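Local coordinates for protein aerobactin synthase IucA (Klebsiella pneumoniae subsp. pneumoniae, PDB 5JM8) that probably uses ATP to join citrate to N6-acetyl-N6-hydroxylysine during assembly of the siderophore aerobactin, as an NRPS-independent siderophore (NIS) synthetase, at residues A190-H195 against R299-A304; S273-K278 against F346-N351; T321-Q326 against E350-D355; M325-W330 against Y445-G450. All coordinates share one frame; numbering follows the deposited sequence.

Contact 1: A190-H195 against R299-A304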
# COMPACT_ATOMS: atom_id res chain seq x y z
N ALA A 190 14.95 -36.49 2.89
CA ALA A 190 14.33 -36.94 4.13
C ALA A 190 13.62 -35.77 4.79
O ALA A 190 14.17 -34.67 4.88
CB ALA A 190 15.37 -37.52 5.08
N GLY A 191 12.39 -35.99 5.24
CA GLY A 191 11.64 -34.93 5.88
C GLY A 191 10.30 -35.37 6.41
O GLY A 191 9.99 -36.56 6.46
N GLU A 192 9.49 -34.40 6.80
CA GLU A 192 8.19 -34.65 7.39
C GLU A 192 7.37 -33.37 7.35
O GLU A 192 7.94 -32.28 7.38
CB GLU A 192 8.35 -35.16 8.82
CG GLU A 192 7.13 -35.83 9.42
CD GLU A 192 7.37 -36.33 10.83
OE1 GLU A 192 8.52 -36.25 11.31
OE2 GLU A 192 6.40 -36.80 11.47
N SER A 193 6.05 -33.49 7.28
CA SER A 193 5.19 -32.31 7.27
C SER A 193 3.75 -32.63 7.68
O SER A 193 3.30 -33.77 7.52
CB SER A 193 5.20 -31.66 5.89
OG SER A 193 4.40 -30.49 5.87
N LEU A 194 3.06 -31.63 8.20
CA LEU A 194 1.64 -31.75 8.56
C LEU A 194 0.77 -31.03 7.54
O LEU A 194 1.24 -30.17 6.81
CB LEU A 194 1.39 -31.18 9.96
CG LEU A 194 2.02 -31.92 11.13
CD1 LEU A 194 1.71 -31.21 12.44
CD2 LEU A 194 1.55 -33.37 11.19
N HIS A 195 -0.51 -31.41 7.50
CA HIS A 195 -1.49 -30.78 6.61
C HIS A 195 -1.18 -31.08 5.15
O HIS A 195 -2.02 -31.64 4.43
CB HIS A 195 -1.54 -29.27 6.86
CG HIS A 195 -1.53 -28.90 8.31
ND1 HIS A 195 -2.51 -29.31 9.19
CD2 HIS A 195 -0.66 -28.17 9.04
CE1 HIS A 195 -2.25 -28.85 10.39
NE2 HIS A 195 -1.13 -28.15 10.33
N ARG A 299 10.96 -32.12 17.87
CA ARG A 299 10.29 -31.38 18.94
C ARG A 299 9.22 -30.45 18.38
O ARG A 299 8.15 -30.29 18.96
CB ARG A 299 11.29 -30.56 19.75
CG ARG A 299 12.26 -31.37 20.57
CD ARG A 299 13.16 -30.46 21.38
NE ARG A 299 14.09 -31.20 22.23
CZ ARG A 299 15.06 -30.63 22.94
NH1 ARG A 299 15.23 -29.32 22.90
NH2 ARG A 299 15.87 -31.38 23.68
N GLY A 300 9.54 -29.81 17.25
CA GLY A 300 8.61 -28.92 16.59
C GLY A 300 7.42 -29.69 16.06
O GLY A 300 6.27 -29.25 16.20
N MET A 301 7.69 -30.83 15.45
CA MET A 301 6.64 -31.71 14.95
C MET A 301 5.76 -32.18 16.10
O MET A 301 4.53 -32.18 16.01
CB MET A 301 7.24 -32.92 14.23
CG MET A 301 8.03 -32.59 12.98
SD MET A 301 7.07 -31.77 11.70
CE MET A 301 5.76 -32.95 11.40
N ARG A 302 6.41 -32.57 17.20
CA ARG A 302 5.72 -33.06 18.39
C ARG A 302 4.73 -32.02 18.91
O ARG A 302 3.58 -32.34 19.21
CB ARG A 302 6.74 -33.41 19.47
CG ARG A 302 6.14 -33.93 20.77
CD ARG A 302 7.20 -34.46 21.70
NE ARG A 302 7.98 -35.54 21.08
CZ ARG A 302 9.27 -35.48 20.79
NH1 ARG A 302 10.00 -34.41 21.09
NH2 ARG A 302 9.86 -36.52 20.22
N LEU A 303 5.18 -30.78 19.01
CA LEU A 303 4.34 -29.69 19.47
C LEU A 303 3.25 -29.37 18.45
O LEU A 303 2.13 -29.02 18.81
CB LEU A 303 5.19 -28.44 19.75
CG LEU A 303 4.48 -27.22 20.33
CD1 LEU A 303 3.86 -27.53 21.68
CD2 LEU A 303 5.44 -26.05 20.44
N ALA A 304 3.59 -29.51 17.17
CA ALA A 304 2.65 -29.21 16.09
C ALA A 304 1.51 -30.23 16.05
O ALA A 304 0.35 -29.87 15.85
CB ALA A 304 3.37 -29.17 14.76
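Apolar contacts centre on Met301, whose methyl group reaches across to three consecutive residues of 190-195. The chain of Met301 leaves the helix with CG beside its backbone N and then bends at both chi2 (-60°) and chi3 (-58°), so that CE curls round rather than running straight on. CE comes to rest 3.9 Å from CG of Leu194, the two side chains lying antiparallel, flank to flank. Beyond it, CD1 of Leu194 reaches the next turn of the helix and meets Ala304 CB at 3.5 Å, a tight methyl-to-methyl approach.

The pattern is that of a helix laid against the end of an antiparallel strand. Strand 189-193 pairs with 329-334, and the alternation of the strand, carried on one residue past its end, turns Glu192 and Leu194 to helix 294-306 while Ser193 points to the other side. Met301 and Ala304, one turn apart, form the facing ridge, and the turn between them is fixed by the backbone bond from Ala304 N to Gly300 O (2.9 Å).

Aliphatic contact from a charged residue is the second kind. Glu192, with CG anti to the backbone N (chi1 -164°) and an extended chain, runs slantwise over Met301; its CG lies 3.8 Å from Met301 CE.

Polar bonds are made with neighbours instead. The Glu192 carboxylate is held by a salt bridge from OE2 to Arg305 and by a weak hydrogen bond between OE1 and Trp330 NE1. Ser193 OG bonds to Leu196 O and Arg201.

Contact 2: S273-K278 against F346-N351. With ATP (adenosine-5'-triphosphate), chain I.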
# COMPACT_ATOMS: atom_id res chain seq x y z
N SER A 273 6.27 -14.91 2.08
CA SER A 273 6.30 -16.36 2.26
C SER A 273 5.40 -16.81 3.40
O SER A 273 5.47 -16.28 4.52
CB SER A 273 7.73 -16.83 2.52
OG SER A 273 7.75 -18.21 2.84
N ARG A 274 4.56 -17.79 3.11
CA ARG A 274 3.67 -18.37 4.10
C ARG A 274 4.48 -19.04 5.21
O ARG A 274 3.99 -19.23 6.33
CB ARG A 274 2.74 -19.38 3.43
CG ARG A 274 1.64 -19.93 4.32
CD ARG A 274 0.63 -20.70 3.48
NE ARG A 274 -0.01 -19.85 2.47
CZ ARG A 274 -1.06 -19.07 2.70
NH1 ARG A 274 -1.60 -19.01 3.91
NH2 ARG A 274 -1.56 -18.34 1.72
N ASP A 275 5.72 -19.39 4.89
CA ASP A 275 6.61 -20.06 5.83
C ASP A 275 7.91 -19.30 6.03
O ASP A 275 8.47 -18.73 5.09
CB ASP A 275 6.93 -21.48 5.34
CG ASP A 275 5.74 -22.40 5.41
OD1 ASP A 275 4.96 -22.31 6.38
OD2 ASP A 275 5.58 -23.23 4.48
N MET A 276 8.38 -19.28 7.28
CA MET A 276 9.76 -18.92 7.57
C MET A 276 10.59 -20.19 7.47
O MET A 276 10.03 -21.29 7.46
CB MET A 276 9.89 -18.29 8.96
CG MET A 276 9.14 -16.99 9.14
SD MET A 276 9.54 -16.22 10.71
CE MET A 276 8.28 -14.96 10.82
N ILE A 277 11.91 -20.05 7.41
CA ILE A 277 12.78 -21.21 7.35
C ILE A 277 13.95 -21.06 8.31
O ILE A 277 14.58 -20.00 8.39
CB ILE A 277 13.27 -21.45 5.90
CG1 ILE A 277 14.01 -22.79 5.80
CG2 ILE A 277 14.13 -20.29 5.42
CD1 ILE A 277 14.04 -23.35 4.40
N LYS A 278 14.21 -22.13 9.06
CA LYS A 278 15.27 -22.15 10.06
C LYS A 278 16.30 -23.22 9.71
O LYS A 278 16.05 -24.41 9.87
CB LYS A 278 14.68 -22.42 11.45
CG LYS A 278 15.70 -22.54 12.56
CD LYS A 278 15.00 -22.68 13.91
CE LYS A 278 15.99 -22.85 15.04
NZ LYS A 278 15.32 -22.87 16.37
N PHE A 346 16.74 -28.21 7.60
CA PHE A 346 16.03 -26.98 7.91
C PHE A 346 14.65 -27.34 8.42
O PHE A 346 14.17 -28.45 8.20
CB PHE A 346 15.92 -26.06 6.68
CG PHE A 346 15.09 -26.63 5.57
CD1 PHE A 346 13.71 -26.56 5.60
CD2 PHE A 346 15.70 -27.21 4.47
CE1 PHE A 346 12.95 -27.08 4.57
CE2 PHE A 346 14.94 -27.73 3.43
CZ PHE A 346 13.56 -27.66 3.49
N ALA A 347 14.01 -26.40 9.11
CA ALA A 347 12.64 -26.56 9.55
C ALA A 347 11.81 -25.40 9.05
O ALA A 347 12.31 -24.28 8.91
CB ALA A 347 12.58 -26.66 11.06
N LEU A 348 10.54 -25.67 8.77
CA LEU A 348 9.63 -24.64 8.26
C LEU A 348 8.73 -24.13 9.37
O LEU A 348 8.02 -24.90 10.02
CB LEU A 348 8.80 -25.19 7.11
CG LEU A 348 9.58 -25.55 5.84
CD1 LEU A 348 8.66 -26.24 4.85
CD2 LEU A 348 10.22 -24.33 5.21
N ARG A 349 8.75 -22.82 9.57
CA ARG A 349 8.02 -22.16 10.65
C ARG A 349 6.86 -21.34 10.08
O ARG A 349 7.03 -20.62 9.10
CB ARG A 349 8.98 -21.29 11.46
CG ARG A 349 8.33 -20.39 12.49
CD ARG A 349 9.38 -19.58 13.22
NE ARG A 349 10.28 -20.43 14.00
CZ ARG A 349 11.53 -20.12 14.32
NH1 ARG A 349 12.07 -18.97 13.93
NH2 ARG A 349 12.26 -20.97 15.02
N GLU A 350 5.69 -21.45 10.71
CA GLU A 350 4.51 -20.70 10.29
C GLU A 350 4.75 -19.20 10.33
O GLU A 350 5.15 -18.67 11.36
CB GLU A 350 3.31 -21.04 11.17
CG GLU A 350 2.70 -22.40 10.90
CD GLU A 350 1.47 -22.66 11.76
OE1 GLU A 350 1.31 -21.96 12.78
OE2 GLU A 350 0.68 -23.56 11.41
N ASN A 351 4.52 -18.54 9.20
CA ASN A 351 4.60 -17.08 9.16
C ASN A 351 3.23 -16.47 9.41
O ASN A 351 2.51 -16.12 8.48
CB ASN A 351 5.15 -16.61 7.82
CG ASN A 351 5.33 -15.10 7.77
OD1 ASN A 351 5.42 -14.45 8.81
ND2 ASN A 351 5.39 -14.55 6.57
PG ATP I . 15.09 -19.12 16.42
O1G ATP I . 15.17 -18.68 14.98
O2G ATP I . 14.30 -18.17 17.30
O3G ATP I . 14.71 -20.56 16.61
PB ATP I . 17.46 -20.00 17.87
O1B ATP I . 18.90 -19.90 17.44
O2B ATP I . 16.78 -21.35 17.89
O3B ATP I . 16.61 -18.95 16.98
PA ATP I . 18.24 -19.63 20.60
O1A ATP I . 18.81 -21.02 20.45
O2A ATP I . 17.44 -19.28 21.83
O3A ATP I . 17.31 -19.31 19.32
O5' ATP I . 19.41 -18.54 20.46
C5' ATP I . 19.05 -17.16 20.56
C4' ATP I . 19.96 -16.28 19.72
O4' ATP I . 19.57 -14.92 19.92
C3' ATP I . 21.43 -16.39 20.10
O3' ATP I . 22.22 -16.61 18.93
C2' ATP I . 21.78 -15.07 20.77
O2' ATP I . 23.05 -14.58 20.34
C1' ATP I . 20.67 -14.12 20.34
N9 ATP I . 20.25 -13.24 21.46
C8 ATP I . 20.30 -11.90 21.42
N7 ATP I . 19.84 -11.37 22.58
C5 ATP I . 19.48 -12.39 23.38
C6 ATP I . 18.92 -12.53 24.73
N6 ATP I . 18.65 -11.42 25.46
N1 ATP I . 18.69 -13.78 25.20
C2 ATP I . 18.95 -14.88 24.47
N3 ATP I . 19.47 -14.82 23.23
C4 ATP I . 19.75 -13.63 22.63
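Two cations grip the phosphates of ATP from adjacent strands: Lys278 NZ bonds to ATP O3G at a very short 2.4 Å and to O2B at 2.6 Å. Arg349 NH2 adds a bond to the same O3G at 2.9 Å, while its NH1 reaches O1G at a longer 3.3 Å, so the edge of the guanidinium lies against two oxygens of the gamma-phosphate. These strands, 275-284 and 345-350, form an antiparallel pair in the nucleotide-binding sheet, and Lys278 and Arg349 project from one face of it. Lys278 NZ and Arg349 NH2 stand only 3.8 Å apart, a repulsion probably offset by the phosphate, by Asp447, which bridges to Lys278, and by Glu327, which bridges to Arg349. An almost fully extended Lys278 chain carries its amine this far, whereas Arg349 turns at chi3 (-65°).

Behind the charges runs the backbone ladder, with Met276-Arg349 and Lys278-Ala347 as hydrogen-bonded pairs. Met276 N to Arg349 O is the shortest rung at 2.6 Å. Where the strands end, Asn351 takes over: its ND2 meets Ser273 O nearly along the C=O axis, in the amide plane, at 2.7 Å.

On the opposite face Ile277 and Leu348 are paired, and Ile277, with CG1 anti to its backbone N, sends CD1 over one face of the Phe346 ring, 3.8 Å from the centroid and 26° off the normal.

Contact 3: T321-Q326 against E350-D355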
# COMPACT_ATOMS: atom_id res chain seq x y z
N THR A 321 -5.35 -14.26 22.02
CA THR A 321 -4.31 -13.36 21.54
C THR A 321 -2.92 -14.00 21.62
O THR A 321 -1.93 -13.42 21.17
CB THR A 321 -4.28 -12.06 22.35
OG1 THR A 321 -4.03 -12.36 23.73
CG2 THR A 321 -5.60 -11.33 22.22
N PHE A 322 -2.86 -15.21 22.19
CA PHE A 322 -1.61 -15.95 22.28
C PHE A 322 -1.47 -16.94 21.13
O PHE A 322 -2.36 -17.76 20.90
CB PHE A 322 -1.53 -16.69 23.62
CG PHE A 322 -0.44 -17.72 23.68
CD1 PHE A 322 0.89 -17.36 23.49
CD2 PHE A 322 -0.73 -19.05 23.94
CE1 PHE A 322 1.90 -18.30 23.55
CE2 PHE A 322 0.28 -20.00 23.99
CZ PHE A 322 1.59 -19.62 23.80
N ARG A 323 -0.36 -16.85 20.40
CA ARG A 323 -0.06 -17.80 19.33
C ARG A 323 1.31 -18.44 19.54
O ARG A 323 2.20 -17.85 20.14
CB ARG A 323 -0.08 -17.13 17.95
CG ARG A 323 -1.41 -16.49 17.56
CD ARG A 323 -2.56 -17.49 17.53
NE ARG A 323 -2.40 -18.55 16.53
CZ ARG A 323 -2.72 -18.43 15.24
NH1 ARG A 323 -3.21 -17.29 14.77
NH2 ARG A 323 -2.55 -19.45 14.42
N VAL A 324 1.45 -19.66 19.04
CA VAL A 324 2.75 -20.29 18.87
C VAL A 324 2.99 -20.47 17.37
O VAL A 324 2.12 -20.96 16.66
CB VAL A 324 2.84 -21.65 19.60
CG1 VAL A 324 4.17 -22.34 19.30
CG2 VAL A 324 2.68 -21.46 21.10
N MET A 325 4.16 -20.04 16.90
CA MET A 325 4.55 -20.29 15.51
C MET A 325 5.01 -21.73 15.36
O MET A 325 6.15 -22.07 15.69
CB MET A 325 5.66 -19.33 15.07
CG MET A 325 5.18 -17.93 14.73
SD MET A 325 6.55 -16.81 14.39
CE MET A 325 5.67 -15.41 13.70
N GLN A 326 4.12 -22.58 14.85
CA GLN A 326 4.37 -24.01 14.77
C GLN A 326 5.39 -24.35 13.70
O GLN A 326 5.29 -23.91 12.55
CB GLN A 326 3.07 -24.76 14.49
CG GLN A 326 2.02 -24.63 15.57
CD GLN A 326 2.45 -25.23 16.89
OE1 GLN A 326 3.38 -26.04 16.95
NE2 GLN A 326 1.78 -24.84 17.97
N GLU A 350 5.69 -21.45 10.71
CA GLU A 350 4.51 -20.70 10.29
C GLU A 350 4.75 -19.20 10.33
O GLU A 350 5.15 -18.67 11.36
CB GLU A 350 3.31 -21.04 11.17
CG GLU A 350 2.70 -22.40 10.90
CD GLU A 350 1.47 -22.66 11.76
OE1 GLU A 350 1.31 -21.96 12.78
OE2 GLU A 350 0.68 -23.56 11.41
N ASN A 351 4.52 -18.54 9.20
CA ASN A 351 4.60 -17.08 9.16
C ASN A 351 3.23 -16.47 9.41
O ASN A 351 2.51 -16.12 8.48
CB ASN A 351 5.15 -16.61 7.82
CG ASN A 351 5.33 -15.10 7.77
OD1 ASN A 351 5.42 -14.45 8.81
ND2 ASN A 351 5.39 -14.55 6.57
N LEU A 352 2.89 -16.32 10.68
CA LEU A 352 1.58 -15.80 11.08
C LEU A 352 1.46 -14.30 10.83
O LEU A 352 0.45 -13.69 11.17
CB LEU A 352 1.32 -16.13 12.55
CG LEU A 352 1.44 -17.61 12.93
CD1 LEU A 352 1.38 -17.80 14.44
CD2 LEU A 352 0.36 -18.43 12.26
N LEU A 353 2.50 -13.71 10.24
CA LEU A 353 2.50 -12.29 9.88
C LEU A 353 2.40 -12.08 8.38
O LEU A 353 2.53 -10.95 7.90
CB LEU A 353 3.78 -11.62 10.41
CG LEU A 353 3.94 -11.62 11.93
CD1 LEU A 353 5.32 -11.13 12.29
CD2 LEU A 353 2.88 -10.75 12.57
N VAL A 354 2.17 -13.16 7.63
CA VAL A 354 2.13 -13.08 6.17
C VAL A 354 0.99 -12.19 5.70
O VAL A 354 1.09 -11.52 4.68
CB VAL A 354 1.99 -14.49 5.53
CG1 VAL A 354 0.66 -15.14 5.93
CG2 VAL A 354 2.12 -14.41 4.01
N ASP A 355 -0.09 -12.18 6.47
CA ASP A 355 -1.29 -11.44 6.09
C ASP A 355 -1.33 -10.02 6.66
O ASP A 355 -2.20 -9.23 6.29
CB ASP A 355 -2.54 -12.22 6.52
CG ASP A 355 -2.72 -13.52 5.74
OD1 ASP A 355 -2.34 -13.56 4.56
OD2 ASP A 355 -3.25 -14.49 6.32
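A type I beta turn, Asn351 to Val354, follows strand 345-350 and packs against the chain just as it leaves strand 322-324, the edge strand of a mixed sheet. The turn is closed by the bond from Val354 N to Asn351 O (3.1 Å). Ahead of it, Glu350 N donates to Gln326 O at 3.1 Å, approaching from above the carbonyl plane. This bond prolongs the backbone pairing of 345-350 with 329-334 and thereby joins the nucleotide-binding sheet to the segment that leads out of the mixed one.

Leu352 is the main apolar contributor. Its CD1 meets CG of Met325 at 3.8 Å, the leucine branch lying alongside the methionine chain, head to tail, and it also sits over the centre of one face of the Arg323 guanidinium. The Arg323 chain makes this possible by bending at both chi2 (-59°) and chi3 (-63°), which folds the flat group back over the leucine. Farther out, Arg323 packs on Leu390 of a neighbouring subunit, so the contact lies close to an interface of the tetramer.

Met325, extended beyond CG, passes alongside the carbonyl of Glu350, with CG 3.5 Å from Glu350 O. Glu350 and Gln326 run side by side in the same direction, but amide and carboxylate are turned 85° against each other. Arg323 NH2 stands 4.9 Å from Glu350 OE1, near enough that it may stabilise the negative charge somewhat, while Asp328 beside OE2 may act the other way. The Gln326 side chain is approached most closely by Glu350 OE1, 3.7 Å from Gln326 CB.

Contact 4: M325-W330 against Y445-G450. With ATP (adenosine-5'-triphosphate), chain I.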
# COMPACT_ATOMS: atom_id res chain seq x y z
N MET A 325 4.16 -20.04 16.90
CA MET A 325 4.55 -20.29 15.51
C MET A 325 5.01 -21.73 15.36
O MET A 325 6.15 -22.07 15.69
CB MET A 325 5.66 -19.33 15.07
CG MET A 325 5.18 -17.93 14.73
SD MET A 325 6.55 -16.81 14.39
CE MET A 325 5.67 -15.41 13.70
N GLN A 326 4.12 -22.58 14.85
CA GLN A 326 4.37 -24.01 14.77
C GLN A 326 5.39 -24.35 13.70
O GLN A 326 5.29 -23.91 12.55
CB GLN A 326 3.07 -24.76 14.49
CG GLN A 326 2.02 -24.63 15.57
CD GLN A 326 2.45 -25.23 16.89
OE1 GLN A 326 3.38 -26.04 16.95
NE2 GLN A 326 1.78 -24.84 17.97
N GLU A 327 6.38 -25.15 14.09
CA GLU A 327 7.35 -25.69 13.15
C GLU A 327 6.90 -27.08 12.72
O GLU A 327 7.46 -28.09 13.15
CB GLU A 327 8.74 -25.73 13.80
CG GLU A 327 9.22 -24.37 14.28
CD GLU A 327 10.45 -24.45 15.16
OE1 GLU A 327 11.12 -25.50 15.15
OE2 GLU A 327 10.74 -23.46 15.86
N ASP A 328 5.88 -27.12 11.86
CA ASP A 328 5.18 -28.36 11.53
C ASP A 328 5.73 -29.03 10.28
O ASP A 328 5.03 -29.79 9.61
CB ASP A 328 3.68 -28.08 11.35
CG ASP A 328 3.40 -27.01 10.32
OD1 ASP A 328 4.31 -26.67 9.53
OD2 ASP A 328 2.26 -26.50 10.28
N GLY A 329 6.99 -28.74 9.95
CA GLY A 329 7.62 -29.34 8.79
C GLY A 329 9.12 -29.18 8.80
O GLY A 329 9.65 -28.18 9.29
N TRP A 330 9.82 -30.18 8.27
CA TRP A 330 11.27 -30.13 8.18
C TRP A 330 11.76 -31.06 7.07
O TRP A 330 11.05 -31.98 6.66
CB TRP A 330 11.93 -30.53 9.50
CG TRP A 330 11.69 -31.95 9.90
CD1 TRP A 330 10.70 -32.43 10.71
CD2 TRP A 330 12.47 -33.10 9.52
NE1 TRP A 330 10.81 -33.79 10.85
CE2 TRP A 330 11.89 -34.22 10.13
CE3 TRP A 330 13.60 -33.27 8.72
CZ2 TRP A 330 12.40 -35.51 9.96
CZ3 TRP A 330 14.11 -34.55 8.55
CH2 TRP A 330 13.50 -35.65 9.17
N TYR A 445 4.79 -16.68 20.34
CA TYR A 445 5.99 -17.39 20.76
C TYR A 445 6.67 -18.06 19.58
O TYR A 445 6.01 -18.60 18.69
CB TYR A 445 5.67 -18.44 21.83
CG TYR A 445 6.87 -19.27 22.22
CD1 TYR A 445 7.73 -18.85 23.22
CD2 TYR A 445 7.14 -20.47 21.58
CE1 TYR A 445 8.83 -19.60 23.58
CE2 TYR A 445 8.24 -21.23 21.93
CZ TYR A 445 9.08 -20.79 22.93
OH TYR A 445 10.17 -21.55 23.28
N ARG A 446 8.00 -18.04 19.60
CA ARG A 446 8.82 -18.59 18.53
C ARG A 446 9.90 -19.50 19.11
O ARG A 446 10.27 -19.35 20.27
CB ARG A 446 9.45 -17.44 17.74
CG ARG A 446 10.62 -17.85 16.87
CD ARG A 446 11.15 -16.66 16.11
NE ARG A 446 11.77 -15.67 16.98
CZ ARG A 446 11.98 -14.41 16.64
NH1 ARG A 446 11.61 -13.98 15.44
NH2 ARG A 446 12.56 -13.57 17.48
N ASP A 447 10.38 -20.44 18.29
CA ASP A 447 11.42 -21.40 18.66
C ASP A 447 10.85 -22.55 19.48
O ASP A 447 10.81 -22.50 20.71
CB ASP A 447 12.56 -20.72 19.43
CG ASP A 447 13.82 -21.58 19.50
OD1 ASP A 447 13.76 -22.76 19.10
OD2 ASP A 447 14.86 -21.07 19.96
N CYS A 448 10.41 -23.59 18.78
CA CYS A 448 9.80 -24.75 19.41
C CYS A 448 10.85 -25.71 19.96
O CYS A 448 10.53 -26.69 20.63
CB CYS A 448 8.90 -25.47 18.41
SG CYS A 448 7.69 -24.37 17.64
N GLN A 449 12.12 -25.42 19.68
CA GLN A 449 13.22 -26.18 20.25
C GLN A 449 13.26 -26.02 21.76
O GLN A 449 13.86 -26.83 22.47
CB GLN A 449 14.55 -25.73 19.63
CG GLN A 449 15.76 -26.57 20.03
CD GLN A 449 17.03 -26.13 19.32
OE1 GLN A 449 16.99 -25.29 18.42
NE2 GLN A 449 18.15 -26.71 19.71
N GLY A 450 12.61 -24.96 22.25
CA GLY A 450 12.55 -24.67 23.67
C GLY A 450 11.23 -25.09 24.29
O GLY A 450 10.82 -24.55 25.32
PG ATP I . 15.09 -19.12 16.42
O1G ATP I . 15.17 -18.68 14.98
O2G ATP I . 14.30 -18.17 17.30
O3G ATP I . 14.71 -20.56 16.61
PB ATP I . 17.46 -20.00 17.87
O1B ATP I . 18.90 -19.90 17.44
O2B ATP I . 16.78 -21.35 17.89
O3B ATP I . 16.61 -18.95 16.98
PA ATP I . 18.24 -19.63 20.60
O1A ATP I . 18.81 -21.02 20.45
O2A ATP I . 17.44 -19.28 21.83
O3A ATP I . 17.31 -19.31 19.32
O5' ATP I . 19.41 -18.54 20.46
C5' ATP I . 19.05 -17.16 20.56
C4' ATP I . 19.96 -16.28 19.72
O4' ATP I . 19.57 -14.92 19.92
C3' ATP I . 21.43 -16.39 20.10
O3' ATP I . 22.22 -16.61 18.93
C2' ATP I . 21.78 -15.07 20.77
O2' ATP I . 23.05 -14.58 20.34
C1' ATP I . 20.67 -14.12 20.34
N9 ATP I . 20.25 -13.24 21.46
C8 ATP I . 20.30 -11.90 21.42
N7 ATP I . 19.84 -11.37 22.58
C5 ATP I . 19.48 -12.39 23.38
C6 ATP I . 18.92 -12.53 24.73
N6 ATP I . 18.65 -11.42 25.46
N1 ATP I . 18.69 -13.78 25.20
C2 ATP I . 18.95 -14.88 24.47
N3 ATP I . 19.47 -14.82 23.23
C4 ATP I . 19.75 -13.63 22.63
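The backbone of 325-330 is tied to 445-450 by a nearly ideal bond, Met325 N to Tyr445 O at 2.9 Å and 179°, which carries on the parallel pairing of strands 322-324 and 440-445. Farther along, Glu327 extends its chain toward the other segment and OE2 accepts from Cys448 N at 2.9 Å, the donor lying well above the carboxylate plane. The same oxygen makes a salt bridge to Arg349, so Glu327 is a second-shell residue that couples an ATP-binding arginine to this loop. Cys448 sits against Met325 and Glu327, its SG 3.4 Å from Met325 O and 3.7 Å from Glu327 CG.

Asp447, a ligand of the magnesium ion with Gln429 and Asn430, sits at the head of an Asx turn: its OD1 accepts from Gln449 N at 3.2 Å, where the short 3-10 segment 448-449 lies. Glu327 OE2 comes within 4.5 Å of Asp447 OD1, a clustering of negative charge that the metal, Lys278 on OD1 and Arg349 would probably offset. Arg446, bent at chi3 (68°), runs by the gamma-phosphate, with NE 3.6 Å from ATP O2G, while its terminal nitrogens pair with Glu142 and the Gln429 carbonyl.

Overall arrangement
Following the chain from the N terminus, contact 1 closes the first long loop when helix 294-306 returns to strand 189-193, before contacts 3 and 4 open. Contact 2 opens within that loop, at 273-278, and closes beyond it at 346-351, so the two cross. Contact 3 closes a shorter loop, with 23 residues between its segments, ending on the same residues, Glu350 and Asn351, as contact 2. Contact 4 starts from the same Met325 and Gln326 as contact 3, crosses contact 2, and reaches 445-450 with 114 residues between. Contacts 1, 2 and 4 all reach the branched antiparallel sheet; contacts 3 and 4 tie it to the mixed sheet, and contacts 2 and 4 meet at ATP.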